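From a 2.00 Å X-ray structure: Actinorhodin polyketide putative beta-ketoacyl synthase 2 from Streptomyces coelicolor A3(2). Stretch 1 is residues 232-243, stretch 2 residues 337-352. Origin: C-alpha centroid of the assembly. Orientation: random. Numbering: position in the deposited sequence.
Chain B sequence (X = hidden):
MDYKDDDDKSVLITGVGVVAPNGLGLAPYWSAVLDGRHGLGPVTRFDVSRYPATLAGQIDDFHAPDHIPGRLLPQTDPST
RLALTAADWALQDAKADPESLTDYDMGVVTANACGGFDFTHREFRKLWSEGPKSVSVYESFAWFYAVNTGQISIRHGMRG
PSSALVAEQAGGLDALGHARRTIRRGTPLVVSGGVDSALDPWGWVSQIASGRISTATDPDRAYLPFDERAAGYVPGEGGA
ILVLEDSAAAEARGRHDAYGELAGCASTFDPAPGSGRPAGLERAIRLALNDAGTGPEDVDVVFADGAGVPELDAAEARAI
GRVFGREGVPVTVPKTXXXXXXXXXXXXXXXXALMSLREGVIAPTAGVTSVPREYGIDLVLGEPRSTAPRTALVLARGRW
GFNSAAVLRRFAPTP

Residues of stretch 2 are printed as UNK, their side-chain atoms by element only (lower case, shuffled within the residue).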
# COMPACT_ATOMS: atom_id res chain seq x y z
N GLY B 232 12.72 18.21 16.56
CA GLY B 232 12.04 16.95 16.32
C GLY B 232 10.54 17.13 16.25
O GLY B 232 10.01 18.14 16.72
N TYR B 233 9.84 16.16 15.68
CA TYR B 233 8.39 16.27 15.58
C TYR B 233 7.74 15.49 16.71
O TYR B 233 8.37 14.62 17.33
CB TYR B 233 7.90 15.74 14.22
CG TYR B 233 7.94 14.24 14.05
CD1 TYR B 233 6.85 13.45 14.43
CD2 TYR B 233 9.06 13.60 13.50
CE1 TYR B 233 6.87 12.06 14.25
CE2 TYR B 233 9.09 12.22 13.33
CZ TYR B 233 8.00 11.45 13.70
OH TYR B 233 8.02 10.09 13.51
N VAL B 234 6.49 15.82 17.01
CA VAL B 234 5.73 15.12 18.03
C VAL B 234 4.77 14.19 17.28
O VAL B 234 4.06 14.63 16.39
CB VAL B 234 4.91 16.11 18.91
CG1 VAL B 234 3.97 15.32 19.82
CG2 VAL B 234 5.87 16.96 19.78
N PRO B 235 4.77 12.88 17.61
CA PRO B 235 3.88 11.91 16.95
C PRO B 235 2.43 12.20 17.36
O PRO B 235 2.18 12.78 18.42
CB PRO B 235 4.32 10.57 17.53
CG PRO B 235 5.69 10.83 18.06
CD PRO B 235 5.63 12.22 18.60
N GLY B 236 1.48 11.77 16.54
CA GLY B 236 0.08 11.96 16.87
C GLY B 236 -0.70 10.78 16.33
O GLY B 236 -0.13 9.95 15.62
N GLU B 237 -1.99 10.67 16.66
CA GLU B 237 -2.82 9.58 16.14
C GLU B 237 -4.03 10.25 15.53
O GLU B 237 -4.46 11.31 16.00
CB GLU B 237 -3.26 8.62 17.25
CG GLU B 237 -4.33 9.18 18.17
CD GLU B 237 -4.77 8.19 19.27
OE1 GLU B 237 -4.57 6.96 19.11
OE2 GLU B 237 -5.32 8.66 20.29
N GLY B 238 -4.59 9.66 14.48
CA GLY B 238 -5.75 10.25 13.86
C GLY B 238 -5.56 10.51 12.39
O GLY B 238 -4.66 9.95 11.76
N GLY B 239 -6.41 11.36 11.84
CA GLY B 239 -6.32 11.69 10.43
C GLY B 239 -7.64 12.16 9.87
O GLY B 239 -8.44 12.79 10.57
N ALA B 240 -7.88 11.85 8.60
CA ALA B 240 -9.11 12.27 7.97
C ALA B 240 -9.46 11.38 6.80
O ALA B 240 -8.61 10.71 6.22
CB ALA B 240 -8.98 13.70 7.49
N ILE B 241 -10.74 11.35 6.48
CA ILE B 241 -11.21 10.58 5.35
C ILE B 241 -12.08 11.57 4.61
O ILE B 241 -12.79 12.36 5.23
CB ILE B 241 -12.06 9.38 5.82
CG1 ILE B 241 -11.17 8.36 6.55
CG2 ILE B 241 -12.74 8.73 4.62
CD1 ILE B 241 -10.11 7.67 5.69
N LEU B 242 -11.99 11.58 3.29
CA LEU B 242 -12.82 12.49 2.53
C LEU B 242 -13.46 11.80 1.35
O LEU B 242 -12.98 10.77 0.89
CB LEU B 242 -12.04 13.73 2.06
CG LEU B 242 -10.52 13.84 2.06
CD1 LEU B 242 -10.16 15.21 1.48
CD2 LEU B 242 -9.95 13.69 3.48
N VAL B 243 -14.56 12.37 0.89
CA VAL B 243 -15.30 11.81 -0.23
C VAL B 243 -15.01 12.64 -1.47
O VAL B 243 -15.27 13.84 -1.51
CB VAL B 243 -16.82 11.83 0.07
CG1 VAL B 243 -17.61 11.35 -1.13
CG2 VAL B 243 -17.11 10.95 1.28
N UNK B 337 -0.68 21.81 15.76
CA UNK B 337 -1.72 21.61 16.76
C UNK B 337 -2.11 20.15 16.94
O UNK B 337 -2.80 19.81 17.90
c UNK B 337 -2.76 23.88 16.37
o UNK B 337 -3.53 21.94 15.15
c UNK B 337 -3.02 22.39 16.41
N UNK B 338 -1.65 19.28 16.04
CA UNK B 338 -2.00 17.85 16.11
C UNK B 338 -0.84 16.88 16.21
O UNK B 338 -0.99 15.78 16.76
c UNK B 338 -4.02 18.29 14.68
o UNK B 338 -1.97 17.50 13.71
c UNK B 338 -2.81 17.41 14.88
N UNK B 339 0.31 17.26 15.68
CA UNK B 339 1.45 16.36 15.67
C UNK B 339 1.40 15.74 14.29
O UNK B 339 0.48 16.02 13.52
N UNK B 340 2.39 14.90 13.95
CA UNK B 340 2.42 14.26 12.64
C UNK B 340 1.60 12.98 12.71
O UNK B 340 1.89 12.09 13.52
n UNK B 340 5.93 14.66 7.71
c UNK B 340 4.75 15.18 11.99
n UNK B 340 5.84 16.48 9.09
c UNK B 340 3.87 13.94 12.23
c UNK B 340 6.12 14.83 11.38
c UNK B 340 5.94 15.17 8.93
n UNK B 340 6.06 14.38 9.99
N UNK B 341 0.58 12.88 11.87
CA UNK B 341 -0.30 11.72 11.87
C UNK B 341 0.01 10.70 10.78
O UNK B 341 -0.81 9.86 10.45
c UNK B 341 -1.93 13.11 14.15
c UNK B 341 -3.62 13.69 12.38
c UNK B 341 -1.76 12.19 11.77
c UNK B 341 -2.15 13.39 12.64
N UNK B 342 1.21 10.79 10.22
CA UNK B 342 1.65 9.84 9.21
C UNK B 342 0.69 9.76 8.02
O UNK B 342 0.55 10.72 7.28
c UNK B 342 5.15 8.74 11.76
c UNK B 342 3.39 8.48 13.38
c UNK B 342 4.21 8.65 10.73
c UNK B 342 2.85 8.48 11.00
c UNK B 342 1.84 8.47 9.87
o UNK B 342 5.65 8.77 14.10
c UNK B 342 4.73 8.65 13.08
c UNK B 342 2.46 8.39 12.34
N UNK B 343 0.03 8.62 7.85
CA UNK B 343 -0.88 8.49 6.73
C UNK B 343 -2.08 9.41 6.92
O UNK B 343 -2.84 9.65 5.99
c UNK B 343 -1.33 7.03 6.54
o UNK B 343 -2.38 6.68 7.42
N UNK B 344 -2.24 9.94 8.13
CA UNK B 344 -3.35 10.85 8.39
C UNK B 344 -3.00 12.31 8.15
O UNK B 344 -3.87 13.14 7.92
N UNK B 345 -1.70 12.62 8.15
CA UNK B 345 -1.25 14.00 7.97
C UNK B 345 -1.60 14.71 6.69
O UNK B 345 -2.05 15.86 6.71
N UNK B 346 -1.38 14.06 5.55
CA UNK B 346 -1.68 14.68 4.28
C UNK B 346 -3.17 14.96 4.18
O UNK B 346 -3.61 16.09 3.91
N UNK B 347 -4.00 13.93 4.41
CA UNK B 347 -5.45 14.08 4.35
C UNK B 347 -5.97 15.21 5.24
O UNK B 347 -6.82 15.99 4.82
c UNK B 347 -5.94 12.70 4.79
c UNK B 347 -4.92 11.80 4.13
c UNK B 347 -3.61 12.51 4.49
N UNK B 348 -5.45 15.30 6.46
CA UNK B 348 -5.89 16.34 7.39
C UNK B 348 -5.45 17.73 6.92
O UNK B 348 -6.18 18.72 7.09
c UNK B 348 -7.54 16.74 9.81
c UNK B 348 -5.37 16.07 8.81
c UNK B 348 -6.03 16.91 9.90
c UNK B 348 -5.53 16.50 11.28
N UNK B 349 -4.26 17.80 6.34
CA UNK B 349 -3.74 19.06 5.81
C UNK B 349 -4.67 19.53 4.68
O UNK B 349 -5.01 20.71 4.58
c UNK B 349 -1.25 19.10 6.36
o UNK B 349 -1.58 19.12 7.57
c UNK B 349 -2.32 18.86 5.28
o UNK B 349 -0.06 19.25 5.99
N UNK B 350 -5.08 18.58 3.83
CA UNK B 350 -5.99 18.88 2.73
C UNK B 350 -7.31 19.44 3.27
O UNK B 350 -7.83 20.43 2.74
c UNK B 350 -7.43 17.88 0.92
c UNK B 350 -5.00 17.26 1.09
c UNK B 350 -6.27 17.62 1.88
N UNK B 351 -7.85 18.81 4.30
CA UNK B 351 -9.09 19.27 4.90
C UNK B 351 -8.91 20.67 5.46
O UNK B 351 -9.76 21.55 5.27
c UNK B 351 -9.94 16.98 5.51
c UNK B 351 -10.72 18.97 6.81
c UNK B 351 -9.54 18.34 6.06
N UNK B 352 -7.79 20.89 6.14
CA UNK B 352 -7.51 22.19 6.74
C UNK B 352 -7.39 23.26 5.65
O UNK B 352 -7.89 24.38 5.83
o UNK B 352 -6.35 20.98 8.47
c UNK B 352 -6.07 23.36 8.42
c UNK B 352 -6.24 22.10 7.59

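Position 337 carries one carbon bearing an oxygen and a second carbon, and lies beyond the reach of stretch 1. That small beta-branched hydroxyl side chain is Thr 337. Position 338 has the same three atoms, again a carbon with one oxygen and one carbon; its side chain stays clear of stretch 1, while its backbone O lies 4.0 Å from Gly 236 CA. It is Thr 338, and its OG1 donates to the O of position 339 at 2.9 Å.

Position 339 has no side chain, and its CA lies 3.2 Å from Val 234 O. It is Gly 339: a CB would point toward stretch 1 and sit 2.8 Å from Val 234 O, and the backbone angles themselves call for glycine.

Position 340 bears three carbons, a nitrogen, and a carbon carrying two more nitrogens, a guanidinium. Its N donates to Val 234 O at 3.0 Å, its O accepts a weak hydrogen bond from Gly 236 N at 3.1 Å, together making a single beta bridge with Pro 235, and its third side-chain carbon lies 3.3 Å from Tyr 233 CG. It is Arg 340. Its CD lies over a face of the Tyr 233 ring, 3.7 Å from the centroid, a CH-pi contact suited to a long aliphatic stem; both terminal nitrogens are satisfied elsewhere in the structure.

Position 341 has four carbons, forked at the second. One end of the fork lies 3.4 Å from Gly 236 C, the other 3.7 Å from Gly 239 N. This is Leu 341, whose forked end packs on glycine backbone; at Gly 236 a CB would clash with its CD2.

Position 342 shows one carbon and a six-carbon ring bearing an oxygen, which lies 2.8 Å from Tyr 233 OH. It is Tyr 342, and the two hydroxyls are within hydrogen-bonding distance.

Position 343, a carbon and an oxygen making no contact with stretch 1, is Ser 343. Position 344 lacks a side chain; its CA is 3.7 Å from Gly 239 CA. It is Gly 344, where a CB would fall 2.2 Å from Gly 238 O. Positions 345 and 346, also bare and not touching stretch 1, are Gly 345 and Gly 346.

At position 347 three carbons close onto the backbone N, with CB 3.6 Å from Ala 240 O: Pro 347. Position 348 has four carbons forked at the second, one tip 4.1 Å from Ala 240 CB: Leu 348. Position 349, two carbons with two oxygens on the second, out of reach, is Asp 349. Positions 350 and 351 each have one carbon carrying two more; a tip of 350 meets Leu 242 CD1 and a tip of 351 meets Ala 240 CB, both at 3.9 Å. They are Val 350 and Val 351. These four apolar residues suit the apolar Ala 240 and Leu 242. Position 352, a carbon bearing oxygen and carbon, clear of stretch 1, is Thr 352; its OG1 donates to Leu 348 O at 2.7 Å.

The contact thus begins with backbone pairing and aromatic packing, closes tightly where Gly 239 meets Gly 344, and continues as the helix lays apolar side chains against Ala 240 and Leu 242.

Stretch 2 337-352: TTGRLYSGGGPLDVVT
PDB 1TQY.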